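Local coordinates for protein putative ring-cleaving dioxygenase MhqO (PDB 3OAJ) that is a putative iron-dependent extradiol dioxygenase that may cleave the rings of aromatic compounds and so contribute to their degradation, at residues 3-11 / 191-199; 218-229 / 263-271. All coordinates share one frame; numbering follows the deposited sequence.

Contact 1: 3-11 / 191-199; sequences AKKTMGIHH and SAGDIGNVI. With ZN (zinc ion), chain C.
Met7 O receives two donors from the loop that precedes strand 198-202. Gly193 N meets Met7 O at 2.9 Å in the carbonyl plane, on a lone pair, although its N-H is bent to 137°. Ser191 OG lies 2.6 Å from Met7 O, above the carbonyl plane; its chi1 of 62° sets the hydroxyl between its own backbone N and carbonyl carbon, facing Met7. One residue on, Gly8, at backbone angles that suit glycine, packs its CA 3.2 Å from the same Ser191 OG and also against Gly196 O. Ile9 N then donates an almost straight bond to Gly196 O, 2.9 Å long, while the branch of Ile9 ending in CD1 reaches CD1 of Ile199 at 3.8 Å. A buried water bridges Ile9 O and Ile195 O. The solvent side is looser. Met7, bent at chi2 and chi3, folds its tip back over Gly193, with CE 3.5 Å from Gly193 CA, and its SD is 4.4 Å from CB of exposed Ala192, a loose apolar contact. A water there joins Thr6 O to Ala192 N. Beyond the contact, His11 binds the zinc through NE2, and its ND1 donates to ND1 of His10. Both histidines face Ala220 in a classic beta bulge, at the start of a strand of the metal-bearing sheet of this vicinal oxygen chelate fold.

Contact 2: 218-229 / 263-271; sequences HIAWRANDDEDQ and ILFEIATDP. With ZN (zinc ion), chain C.
Trp221 sends the edge of its indole toward the face of Phe265, a T-shaped pair with planes at 61° and NE1 3.3 Å above the plane of the Phe265 ring, over its centre. Ile219 lies alongside Phe265, its CG2 3.6 Å from CD1 of that ring, and Ile267 continues the apolar face by touching CB of Trp221 with CD1 and CB of Ala223 with CG2. Beneath, strands 218-223 and 264-269 run parallel, their short axes 34° apart; the ladder includes Trp221 N to Glu266 O at 2.7 Å and Ala268 N to Trp221 O, and runs on to Asp270 N to Ala223 O. They are neighbours inside the eight-stranded sheet of a vicinal oxygen chelate fold, whose other face carries the metal ligands. There extended Glu266, CG anti to the backbone N (chi1 170°), passes Ala220 CB and binds zinc through OE1 at 1.8 Å. His218 NE2 binds the zinc at 2.3 Å, and His11 is the third protein ligand; zinc occupies the site predicted to hold the dioxygenase's Fe(2+). Farther along, Arg222 grips Asp270 side-on in a salt bridge: NE donates to OD1 at 3.0 Å, and NH2 to OD2 at 2.9 Å, from above the carboxylate plane. At the helix start, N-cap Asp225 OD1 accepts from Asp228 N at 3.0 Å.

Both contacts are largely buried and reach the same sheet, where strand 9-16 of contact 1 is the neighbour of strand 215-223 of contact 2. His10 N lies 2.7 Å from Ala220 O, a probable hydrogen bond between them. The zinc site spans the two: contact 1 contributes one protein ligand and contact 2 the other two. Their chemistry follows their place. Contact 1 joins a chain-start segment to a loop through two backbone bonds and one from a serine hydroxyl, with glycines allowing close approach and bridging waters; contact 2 has a continuous strand ladder, an apolar face built round one aromatic pair and a salt bridge. Near the surface, Lys4 NZ and Asp228 OD1 form a further salt bridge, 2.7 Å long.

Contact 1: 3-11 / 191-199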
ATOM      1  N   ALA A   3       7.139  -0.574  24.786  1.00 25.26           N
ATOM      2  CA  ALA A   3       5.963  -0.751  23.874  1.00 24.66           C
ATOM      3  C   ALA A   3       6.207  -1.800  22.776  1.00 23.94           C
ATOM      4  O   ALA A   3       6.848  -2.827  23.022  1.00 25.03           O
ATOM      5  CB  ALA A   3       5.539   0.600  23.272  1.00 24.87           C
ATOM      6  N   LYS A   4       5.703  -1.544  21.575  1.00 22.10           N
ATOM      7  CA  LYS A   4       5.737  -2.528  20.485  1.00 21.04           C
ATOM      8  C   LYS A   4       6.694  -2.083  19.374  1.00 19.23           C
ATOM      9  O   LYS A   4       7.161  -0.941  19.384  1.00 18.79           O
ATOM     10  CB  LYS A   4       4.322  -2.726  19.920  1.00 21.78           C
ATOM     11  CG  LYS A   4       3.284  -3.258  20.924  1.00 23.13           C
ATOM     12  CD  LYS A   4       3.445  -4.753  21.188  1.00 22.09           C
ATOM     13  CE  LYS A   4       2.984  -5.588  19.993  1.00 22.46           C
ATOM     14  NZ  LYS A   4       3.673  -6.917  19.944  1.00 21.92           N
ATOM     15  N   LYS A   5       6.993  -2.986  18.434  1.00 18.68           N
ATOM     16  CA  LYS A   5       7.855  -2.673  17.281  1.00 18.89           C
ATOM     17  C   LYS A   5       7.430  -3.400  16.004  1.00 18.30           C
ATOM     18  O   LYS A   5       7.565  -4.610  15.900  1.00 20.57           O
ATOM     19  CB  LYS A   5       9.304  -3.042  17.601  1.00 20.55           C
ATOM     20  CG  LYS A   5      10.348  -2.422  16.700  1.00 23.96           C
ATOM     21  CD  LYS A   5      11.759  -2.625  17.262  1.00 24.36           C
ATOM     22  CE  LYS A   5      11.927  -1.965  18.636  1.00 24.73           C
ATOM     23  NZ  LYS A   5      12.223  -0.502  18.542  1.00 26.19           N
ATOM     24  N   THR A   6       6.951  -2.656  15.018  1.00 15.45           N
ATOM     25  CA  THR A   6       6.578  -3.237  13.728  1.00 13.69           C
ATOM     26  C   THR A   6       7.749  -3.225  12.745  1.00 12.86           C
ATOM     27  O   THR A   6       8.532  -2.280  12.710  1.00 13.17           O
ATOM     28  CB  THR A   6       5.372  -2.486  13.120  1.00 12.68           C
ATOM     29  OG1 THR A   6       5.000  -3.082  11.868  1.00 12.17           O
ATOM     30  CG2 THR A   6       5.693  -0.999  12.871  1.00 13.04           C
ATOM     31  N   MET A   7       7.851  -4.256  11.916  1.00 12.47           N
ATOM     32  CA  MET A   7       8.862  -4.279  10.863  1.00 13.03           C
ATOM     33  C   MET A   7       8.664  -3.200   9.802  1.00 11.68           C
ATOM     34  O   MET A   7       9.627  -2.749   9.181  1.00 11.87           O
ATOM     35  CB  MET A   7       8.898  -5.653  10.201  1.00 15.70           C
ATOM     36  CG  MET A   7       9.476  -6.728  11.121  1.00 20.22           C
ATOM     37  SD  MET A   7      11.264  -6.534  11.266  1.00 23.20           S
ATOM     38  CE  MET A   7      11.689  -7.311   9.710  1.00 20.01           C
ATOM     39  N   GLY A   8       7.428  -2.751   9.630  1.00 10.58           N
ATOM     40  CA  GLY A   8       7.150  -1.776   8.567  1.00 10.13           C
ATOM     41  C   GLY A   8       5.777  -1.966   7.965  1.00  9.99           C
ATOM     42  O   GLY A   8       4.937  -2.694   8.516  1.00 10.86           O
ATOM     43  N   ILE A   9       5.558  -1.339   6.815  1.00 10.32           N
ATOM     44  CA  ILE A   9       4.286  -1.449   6.118  1.00  9.73           C
ATOM     45  C   ILE A   9       4.047  -2.904   5.651  1.00  8.54           C
ATOM     46  O   ILE A   9       4.966  -3.578   5.133  1.00  9.19           O
ATOM     47  CB  ILE A   9       4.269  -0.508   4.904  1.00  9.58           C
ATOM     48  CG1 ILE A   9       4.392   0.967   5.340  1.00  9.65           C
ATOM     49  CG2 ILE A   9       3.024  -0.748   4.023  1.00  9.83           C
ATOM     50  CD1 ILE A   9       4.751   1.925   4.190  1.00  9.49           C
ATOM     51  N   HIS A  10       2.817  -3.375   5.871  1.00  9.31           N
ATOM     52  CA  HIS A  10       2.320  -4.626   5.325  1.00 10.18           C
ATOM     53  C   HIS A  10       1.713  -4.357   3.949  1.00 10.04           C
ATOM     54  O   HIS A  10       2.146  -4.920   2.957  1.00 10.80           O
ATOM     55  CB  HIS A  10       1.295  -5.264   6.295  1.00 10.53           C
ATOM     56  CG  HIS A  10       0.823  -6.622   5.889  1.00 10.57           C
ATOM     57  ND1 HIS A  10      -0.103  -6.818   4.884  1.00 10.86           N
ATOM     58  CD2 HIS A  10       1.124  -7.853   6.369  1.00 10.53           C
ATOM     59  CE1 HIS A  10      -0.328  -8.113   4.745  1.00 11.04           C
ATOM     60  NE2 HIS A  10       0.378  -8.761   5.651  1.00 10.45           N
ATOM     61  N   HIS A  11       0.700  -3.496   3.902  1.00  9.90           N
ATOM     62  CA  HIS A  11       0.093  -3.099   2.629  1.00  9.88           C
ATOM     63  C   HIS A  11      -0.530  -1.723   2.802  1.00  9.59           C
ATOM     64  O   HIS A  11      -0.651  -1.226   3.919  1.00  9.35           O
ATOM     65  CB  HIS A  11      -0.979  -4.106   2.158  1.00 10.39           C
ATOM     66  CG  HIS A  11      -2.160  -4.230   3.072  1.00  9.53           C
ATOM     67  ND1 HIS A  11      -2.192  -5.117   4.130  1.00  9.23           N
ATOM     68  CD2 HIS A  11      -3.367  -3.612   3.060  1.00  9.93           C
ATOM     69  CE1 HIS A  11      -3.370  -5.041   4.728  1.00  9.86           C
ATOM     70  NE2 HIS A  11      -4.100  -4.130   4.107  1.00 10.14           N
ATOM     71  N   SER A 191      11.465   2.024  10.304  1.00 11.88           N
ATOM     72  CA  SER A 191      11.154   0.758  10.973  1.00 11.92           C
ATOM     73  C   SER A 191      12.303  -0.208  10.753  1.00 13.09           C
ATOM     74  O   SER A 191      13.195   0.085   9.969  1.00 13.60           O
ATOM     75  CB  SER A 191       9.817   0.183  10.484  1.00 12.39           C
ATOM     76  OG  SER A 191       9.856  -0.112   9.105  1.00 12.03           O
ATOM     77  N   ALA A 192      12.275  -1.343  11.449  1.00 14.16           N
ATOM     78  CA  ALA A 192      13.430  -2.243  11.477  1.00 14.95           C
ATOM     79  C   ALA A 192      13.525  -3.186  10.288  1.00 15.24           C
ATOM     80  O   ALA A 192      14.574  -3.803  10.063  1.00 16.52           O
ATOM     81  CB  ALA A 192      13.476  -3.031  12.789  1.00 15.67           C
ATOM     82  N   GLY A 193      12.441  -3.308   9.528  1.00 14.56           N
ATOM     83  CA  GLY A 193      12.441  -4.157   8.347  1.00 14.34           C
ATOM     84  C   GLY A 193      13.279  -3.573   7.228  1.00 13.92           C
ATOM     85  O   GLY A 193      13.806  -2.460   7.352  1.00 13.97           O
ATOM     86  N   ASP A 194      13.397  -4.325   6.132  1.00 13.89           N
ATOM     87  CA  ASP A 194      14.238  -3.913   5.010  1.00 14.58           C
ATOM     88  C   ASP A 194      13.447  -3.350   3.831  1.00 13.73           C
ATOM     89  O   ASP A 194      14.017  -3.077   2.773  1.00 14.45           O
ATOM     90  CB  ASP A 194      15.131  -5.069   4.550  1.00 16.79           C
ATOM     91  CG  ASP A 194      14.346  -6.241   3.974  1.00 19.01           C
ATOM     92  OD1 ASP A 194      13.101  -6.207   3.921  1.00 19.41           O
ATOM     93  OD2 ASP A 194      14.994  -7.232   3.582  1.00 19.69           O
ATOM     94  N   ILE A 195      12.143  -3.150   4.041  1.00 12.58           N
ATOM     95  CA  ILE A 195      11.219  -2.734   2.991  1.00 12.22           C
ATOM     96  C   ILE A 195      10.037  -2.072   3.687  1.00 10.86           C
ATOM     97  O   ILE A 195       9.767  -2.371   4.857  1.00 11.46           O
ATOM     98  CB  ILE A 195      10.789  -3.975   2.117  1.00 12.85           C
ATOM     99  CG1 ILE A 195      10.138  -3.572   0.791  1.00 12.56           C
ATOM    100  CG2 ILE A 195       9.953  -4.974   2.885  1.00 12.72           C
ATOM    101  CD1 ILE A 195      11.101  -2.963  -0.234  1.00 13.55           C
ATOM    102  N   GLY A 196       9.359  -1.151   3.006  1.00 10.64           N
ATOM    103  CA  GLY A 196       8.191  -0.469   3.583  1.00 10.71           C
ATOM    104  C   GLY A 196       8.555   0.216   4.887  1.00 10.23           C
ATOM    105  O   GLY A 196       7.769   0.227   5.854  1.00 10.17           O
ATOM    106  N   ASN A 197       9.738   0.830   4.915  1.00  9.91           N
ATOM    107  CA  ASN A 197      10.367   1.140   6.198  1.00  9.78           C
ATOM    108  C   ASN A 197      10.713   2.595   6.469  1.00  9.86           C
ATOM    109  O   ASN A 197      11.084   2.935   7.599  1.00 11.15           O
ATOM    110  CB  ASN A 197      11.603   0.254   6.399  1.00 10.93           C
ATOM    111  CG  ASN A 197      12.614   0.389   5.289  1.00 11.57           C
ATOM    112  OD1 ASN A 197      12.354   0.995   4.260  1.00 11.44           O
ATOM    113  ND2 ASN A 197      13.767  -0.237   5.475  1.00 13.69           N
ATOM    114  N   VAL A 198      10.605   3.450   5.464  1.00  9.49           N
ATOM    115  CA  VAL A 198      10.937   4.862   5.647  1.00  9.78           C
ATOM    116  C   VAL A 198       9.650   5.692   5.643  1.00 10.45           C
ATOM    117  O   VAL A 198       8.995   5.867   4.603  1.00 11.03           O
ATOM    118  CB  VAL A 198      11.948   5.365   4.570  1.00  9.07           C
ATOM    119  CG1 VAL A 198      12.257   6.838   4.794  1.00 10.83           C
ATOM    120  CG2 VAL A 198      13.246   4.535   4.594  1.00 11.22           C
ATOM    121  N   ILE A 199       9.286   6.158   6.825  1.00  9.69           N
ATOM    122  CA  ILE A 199       8.004   6.832   7.026  1.00  9.46           C
ATOM    123  C   ILE A 199       8.196   8.325   7.296  1.00 10.32           C
ATOM    124  O   ILE A 199       8.748   8.695   8.325  1.00 10.67           O
ATOM    125  CB  ILE A 199       7.208   6.155   8.182  1.00 10.29           C
ATOM    126  CG1 ILE A 199       7.170   4.620   8.032  1.00 10.93           C
ATOM    127  CG2 ILE A 199       5.816   6.776   8.316  1.00 11.29           C
ATOM    128  CD1 ILE A 199       6.568   4.094   6.689  1.00 11.25           C
TER
HETATM  129 ZN    ZN C 500      -5.834  -3.335   4.981  0.70 17.63          ZN
HETATM  130  O   HOH W   1      11.018  -1.556  13.725  1.00 38.03           O
HETATM  131  O   HOH W   2       7.728  -3.970   5.842  1.00 12.04           O

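Contact 2: 218-229 / 263-271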
ATOM      1  N   HIS A 218      -6.361   3.455   3.857  1.00 10.81           N
ATOM      2  CA  HIS A 218      -5.646   3.159   5.094  1.00 10.90           C
ATOM      3  C   HIS A 218      -4.269   2.578   4.838  1.00 10.20           C
ATOM      4  O   HIS A 218      -3.944   2.172   3.704  1.00 10.53           O
ATOM      5  CB  HIS A 218      -6.472   2.232   5.994  1.00 12.10           C
ATOM      6  CG  HIS A 218      -6.731   0.870   5.415  1.00 12.21           C
ATOM      7  ND1 HIS A 218      -7.873   0.582   4.696  1.00 12.85           N
ATOM      8  CD2 HIS A 218      -6.035  -0.289   5.493  1.00 12.94           C
ATOM      9  CE1 HIS A 218      -7.868  -0.695   4.356  1.00 13.19           C
ATOM     10  NE2 HIS A 218      -6.757  -1.244   4.811  1.00 12.62           N
ATOM     11  N   ILE A 219      -3.456   2.561   5.897  1.00  9.14           N
ATOM     12  CA  ILE A 219      -2.140   1.965   5.842  1.00  9.34           C
ATOM     13  C   ILE A 219      -2.025   0.859   6.885  1.00  9.91           C
ATOM     14  O   ILE A 219      -2.370   1.064   8.048  1.00 10.40           O
ATOM     15  CB  ILE A 219      -1.030   3.060   5.985  1.00  9.53           C
ATOM     16  CG1 ILE A 219       0.375   2.435   5.922  1.00  9.61           C
ATOM     17  CG2 ILE A 219      -1.216   3.918   7.252  1.00 10.49           C
ATOM     18  CD1 ILE A 219       1.482   3.427   5.532  1.00 11.44           C
ATOM     19  N   ALA A 220      -1.532  -0.305   6.454  1.00  9.38           N
ATOM     20  CA  ALA A 220      -1.380  -1.443   7.354  1.00  9.20           C
ATOM     21  C   ALA A 220       0.087  -1.683   7.690  1.00 10.02           C
ATOM     22  O   ALA A 220       0.972  -1.657   6.815  1.00 11.30           O
ATOM     23  CB  ALA A 220      -1.979  -2.693   6.735  1.00  9.92           C
ATOM     24  N   TRP A 221       0.316  -1.898   8.979  1.00 10.19           N
ATOM     25  CA  TRP A 221       1.622  -2.235   9.526  1.00  9.92           C
ATOM     26  C   TRP A 221       1.694  -3.723   9.833  1.00 10.50           C
ATOM     27  O   TRP A 221       0.692  -4.347  10.149  1.00 11.31           O
ATOM     28  CB  TRP A 221       1.844  -1.415  10.801  1.00 10.56           C
ATOM     29  CG  TRP A 221       1.617   0.048  10.545  1.00  9.99           C
ATOM     30  CD1 TRP A 221       0.469   0.744  10.769  1.00 10.15           C
ATOM     31  CD2 TRP A 221       2.546   0.982   9.975  1.00 10.06           C
ATOM     32  NE1 TRP A 221       0.619   2.042  10.371  1.00 10.37           N
ATOM     33  CE2 TRP A 221       1.889   2.220   9.895  1.00 10.43           C
ATOM     34  CE3 TRP A 221       3.876   0.888   9.538  1.00 11.00           C
ATOM     35  CZ2 TRP A 221       2.502   3.362   9.387  1.00 10.25           C
ATOM     36  CZ3 TRP A 221       4.486   2.030   9.030  1.00 11.39           C
ATOM     37  CH2 TRP A 221       3.803   3.253   8.990  1.00 11.01           C
ATOM     38  N   ARG A 222       2.886  -4.279   9.723  1.00 10.53           N
ATOM     39  CA  ARG A 222       3.112  -5.718   9.907  1.00 10.55           C
ATOM     40  C   ARG A 222       3.110  -6.183  11.351  1.00 11.45           C
ATOM     41  O   ARG A 222       3.639  -5.521  12.237  1.00 12.37           O
ATOM     42  CB  ARG A 222       4.452  -6.115   9.284  1.00 10.58           C
ATOM     43  CG  ARG A 222       4.459  -5.968   7.770  1.00 11.69           C
ATOM     44  CD  ARG A 222       5.838  -6.057   7.179  1.00 12.20           C
ATOM     45  NE  ARG A 222       6.426  -7.364   7.403  1.00 12.75           N
ATOM     46  CZ  ARG A 222       7.671  -7.682   7.095  1.00 13.65           C
ATOM     47  NH1 ARG A 222       8.474  -6.789   6.529  1.00 14.34           N
ATOM     48  NH2 ARG A 222       8.105  -8.903   7.344  1.00 14.88           N
ATOM     49  N   ALA A 223       2.514  -7.353  11.564  1.00 11.69           N
ATOM     50  CA  ALA A 223       2.740  -8.142  12.771  1.00 11.88           C
ATOM     51  C   ALA A 223       3.307  -9.469  12.301  1.00 12.57           C
ATOM     52  O   ALA A 223       2.936  -9.944  11.227  1.00 12.12           O
ATOM     53  CB  ALA A 223       1.436  -8.340  13.569  1.00 12.33           C
ATOM     54  N   ASN A 224       4.176 -10.071  13.105  1.00 14.26           N
ATOM     55  CA  ASN A 224       4.846 -11.317  12.721  1.00 15.29           C
ATOM     56  C   ASN A 224       3.902 -12.505  12.528  1.00 14.45           C
ATOM     57  O   ASN A 224       4.113 -13.332  11.648  1.00 14.53           O
ATOM     58  CB  ASN A 224       5.904 -11.720  13.764  1.00 18.07           C
ATOM     59  CG  ASN A 224       7.004 -10.679  13.946  1.00 23.09           C
ATOM     60  OD1 ASN A 224       7.409 -10.379  15.080  1.00 21.98           O
ATOM     61  ND2 ASN A 224       7.503 -10.143  12.850  1.00 20.87           N
ATOM     62  N   ASP A 225       2.867 -12.576  13.363  1.00 14.10           N
ATOM     63  CA  ASP A 225       1.955 -13.710  13.404  1.00 14.01           C
ATOM     64  C   ASP A 225       0.715 -13.332  14.211  1.00 13.60           C
ATOM     65  O   ASP A 225       0.604 -12.196  14.684  1.00 13.70           O
ATOM     66  CB  ASP A 225       2.656 -14.973  13.957  1.00 15.25           C
ATOM     67  CG  ASP A 225       3.294 -14.770  15.328  1.00 15.48           C
ATOM     68  OD1 ASP A 225       2.900 -13.861  16.088  1.00 15.98           O
ATOM     69  OD2 ASP A 225       4.183 -15.589  15.670  1.00 17.01           O
ATOM     70  N   ASP A 226      -0.224 -14.270  14.342  1.00 13.65           N
ATOM     71  CA  ASP A 226      -1.463 -14.023  15.071  1.00 13.55           C
ATOM     72  C   ASP A 226      -1.206 -13.582  16.509  1.00 13.16           C
ATOM     73  O   ASP A 226      -1.853 -12.642  16.981  1.00 13.25           O
ATOM     74  CB  ASP A 226      -2.374 -15.253  15.047  1.00 15.23           C
ATOM     75  CG  ASP A 226      -2.935 -15.539  13.668  1.00 18.03           C
ATOM     76  OD1 ASP A 226      -2.892 -14.646  12.797  1.00 16.27           O
ATOM     77  OD2 ASP A 226      -3.449 -16.655  13.456  1.00 17.55           O
ATOM     78  N   GLU A 227      -0.290 -14.258  17.211  1.00 13.31           N
ATOM     79  CA  GLU A 227       0.015 -13.901  18.606  1.00 14.23           C
ATOM     80  C   GLU A 227       0.499 -12.456  18.747  1.00 13.33           C
ATOM     81  O   GLU A 227       0.050 -11.716  19.614  1.00 13.84           O
ATOM     82  CB  GLU A 227       1.003 -14.891  19.243  1.00 17.80           C
ATOM     83  CG  GLU A 227       1.195 -14.708  20.755  1.00 28.01           C
ATOM     84  CD  GLU A 227      -0.084 -14.914  21.585  1.00 23.13           C
ATOM     85  OE1 GLU A 227      -0.979 -15.699  21.176  1.00 28.88           O
ATOM     86  OE2 GLU A 227      -0.183 -14.292  22.670  1.00 29.77           O
ATOM     87  N   ASP A 228       1.376 -12.036  17.856  1.00 12.13           N
ATOM     88  CA  ASP A 228       1.916 -10.681  17.879  1.00 12.47           C
ATOM     89  C   ASP A 228       0.773  -9.680  17.644  1.00 11.64           C
ATOM     90  O   ASP A 228       0.675  -8.659  18.326  1.00 11.92           O
ATOM     91  CB  ASP A 228       2.997 -10.598  16.792  1.00 14.32           C
ATOM     92  CG  ASP A 228       3.782  -9.309  16.809  1.00 13.91           C
ATOM     93  OD1 ASP A 228       3.960  -8.692  17.882  1.00 16.97           O
ATOM     94  OD2 ASP A 228       4.260  -8.929  15.726  1.00 16.59           O
ATOM     95  N   GLN A 229      -0.103  -9.999  16.690  1.00 10.62           N
ATOM     96  CA  GLN A 229      -1.250  -9.135  16.431  1.00 10.01           C
ATOM     97  C   GLN A 229      -2.178  -9.004  17.644  1.00 10.90           C
ATOM     98  O   GLN A 229      -2.687  -7.905  17.927  1.00 11.76           O
ATOM     99  CB  GLN A 229      -2.038  -9.610  15.210  1.00  9.62           C
ATOM    100  CG  GLN A 229      -3.313  -8.819  14.982  1.00 10.29           C
ATOM    101  CD  GLN A 229      -4.008  -9.256  13.735  1.00  9.44           C
ATOM    102  OE1 GLN A 229      -4.544 -10.353  13.656  1.00 11.87           O
ATOM    103  NE2 GLN A 229      -3.970  -8.403  12.726  1.00 11.17           N
ATOM    104  N   ILE A 263      -5.657   9.446  10.589  1.00 10.63           N
ATOM    105  CA  ILE A 263      -5.305   8.428   9.615  1.00 10.81           C
ATOM    106  C   ILE A 263      -5.802   7.077  10.118  1.00 10.78           C
ATOM    107  O   ILE A 263      -5.650   6.762  11.301  1.00 11.08           O
ATOM    108  CB  ILE A 263      -3.784   8.381   9.383  1.00 11.26           C
ATOM    109  CG1 ILE A 263      -3.238   9.774   9.049  1.00 10.72           C
ATOM    110  CG2 ILE A 263      -3.449   7.450   8.231  1.00 11.02           C
ATOM    111  CD1 ILE A 263      -1.706   9.856   9.100  1.00 12.43           C
ATOM    112  N   LEU A 264      -6.378   6.278   9.221  1.00 10.91           N
ATOM    113  CA  LEU A 264      -6.770   4.925   9.579  1.00 10.75           C
ATOM    114  C   LEU A 264      -5.572   3.989   9.456  1.00 10.11           C
ATOM    115  O   LEU A 264      -4.999   3.845   8.371  1.00 10.07           O
ATOM    116  CB  LEU A 264      -7.945   4.462   8.712  1.00 11.47           C
ATOM    117  CG  LEU A 264      -8.476   3.056   9.046  1.00 10.76           C
ATOM    118  CD1 LEU A 264      -8.931   2.974  10.502  1.00 11.86           C
ATOM    119  CD2 LEU A 264      -9.617   2.661   8.099  1.00 11.94           C
ATOM    120  N   PHE A 265      -5.194   3.381  10.585  1.00  9.41           N
ATOM    121  CA  PHE A 265      -4.094   2.426  10.618  1.00  9.25           C
ATOM    122  C   PHE A 265      -4.658   1.012  10.743  1.00  9.97           C
ATOM    123  O   PHE A 265      -5.777   0.796  11.234  1.00 10.94           O
ATOM    124  CB  PHE A 265      -3.218   2.685  11.855  1.00  9.81           C
ATOM    125  CG  PHE A 265      -2.130   3.742  11.663  1.00  9.76           C
ATOM    126  CD1 PHE A 265      -2.149   4.650  10.605  1.00 10.42           C
ATOM    127  CD2 PHE A 265      -1.105   3.845  12.604  1.00 10.46           C
ATOM    128  CE1 PHE A 265      -1.163   5.608  10.469  1.00 10.73           C
ATOM    129  CE2 PHE A 265      -0.085   4.805  12.466  1.00 10.58           C
ATOM    130  CZ  PHE A 265      -0.123   5.693  11.399  1.00 10.98           C
ATOM    131  N   GLU A 266      -3.845   0.044  10.351  1.00  9.88           N
ATOM    132  CA  GLU A 266      -4.226  -1.357  10.461  1.00 10.12           C
ATOM    133  C   GLU A 266      -2.981  -2.107  10.913  1.00 10.19           C
ATOM    134  O   GLU A 266      -1.870  -1.687  10.607  1.00 10.80           O
ATOM    135  CB  GLU A 266      -4.695  -1.861   9.090  1.00 10.63           C
ATOM    136  CG  GLU A 266      -4.902  -3.393   8.971  1.00 12.41           C
ATOM    137  CD  GLU A 266      -5.291  -3.823   7.580  1.00 12.11           C
ATOM    138  OE1 GLU A 266      -5.410  -2.966   6.681  1.00 12.49           O
ATOM    139  OE2 GLU A 266      -5.461  -5.042   7.378  1.00 15.04           O
ATOM    140  N   ILE A 267      -3.165  -3.167  11.693  1.00  9.46           N
ATOM    141  CA  ILE A 267      -2.092  -4.152  11.896  1.00  9.82           C
ATOM    142  C   ILE A 267      -2.550  -5.428  11.199  1.00 10.37           C
ATOM    143  O   ILE A 267      -3.625  -5.946  11.501  1.00 10.88           O
ATOM    144  CB  ILE A 267      -1.800  -4.432  13.392  1.00 11.58           C
ATOM    145  CG1 ILE A 267      -1.635  -3.127  14.200  1.00 13.98           C
ATOM    146  CG2 ILE A 267      -0.612  -5.439  13.544  1.00 12.92           C
ATOM    147  CD1 ILE A 267      -0.484  -2.265  13.804  1.00 14.65           C
ATOM    148  N   ALA A 268      -1.726  -5.916  10.274  1.00 10.41           N
ATOM    149  CA  ALA A 268      -2.000  -7.112   9.492  1.00 10.08           C
ATOM    150  C   ALA A 268      -0.893  -8.125   9.698  1.00 10.48           C
ATOM    151  O   ALA A 268       0.295  -7.777   9.712  1.00 11.05           O
ATOM    152  CB  ALA A 268      -2.092  -6.761   8.017  1.00 10.49           C
ATOM    153  N   THR A 269      -1.281  -9.385   9.832  1.00  9.95           N
ATOM    154  CA  THR A 269      -0.309 -10.435  10.022  1.00 10.17           C
ATOM    155  C   THR A 269       0.439 -10.762   8.736  1.00 10.57           C
ATOM    156  O   THR A 269      -0.162 -10.798   7.646  1.00 10.20           O
ATOM    157  CB  THR A 269      -0.971 -11.729  10.526  1.00 10.22           C
ATOM    158  OG1 THR A 269      -1.952 -12.186   9.587  1.00 11.69           O
ATOM    159  CG2 THR A 269      -1.608 -11.547  11.901  1.00 11.74           C
ATOM    160  N   ASP A 270       1.745 -11.035   8.847  1.00 11.56           N
ATOM    161  CA  ASP A 270       2.504 -11.465   7.669  1.00 11.56           C
ATOM    162  C   ASP A 270       1.907 -12.735   7.035  1.00 11.33           C
ATOM    163  O   ASP A 270       1.657 -12.748   5.831  1.00 11.85           O
ATOM    164  CB  ASP A 270       4.008 -11.648   7.964  1.00 12.22           C
ATOM    165  CG  ASP A 270       4.749 -10.318   8.127  1.00 13.68           C
ATOM    166  OD1 ASP A 270       4.173  -9.246   7.816  1.00 11.92           O
ATOM    167  OD2 ASP A 270       5.910 -10.343   8.597  1.00 14.25           O
ATOM    168  N   PRO A 271       1.651 -13.796   7.835  1.00 11.18           N
ATOM    169  CA  PRO A 271       1.004 -14.974   7.252  1.00 11.51           C
ATOM    170  C   PRO A 271      -0.526 -14.865   7.121  1.00 11.38           C
ATOM    171  O   PRO A 271      -1.154 -14.042   7.810  1.00 11.55           O
ATOM    172  CB  PRO A 271       1.364 -16.104   8.239  1.00 11.55           C
ATOM    173  CG  PRO A 271       1.613 -15.431   9.535  1.00 14.90           C
ATOM    174  CD  PRO A 271       2.015 -14.002   9.248  1.00 11.58           C
TER
HETATM  175 ZN    ZN C 500      -5.834  -3.335   4.981  0.70 17.63          ZN
HETATM  176  O   HOH W   3      -2.676 -15.253  10.169  1.00 24.06           O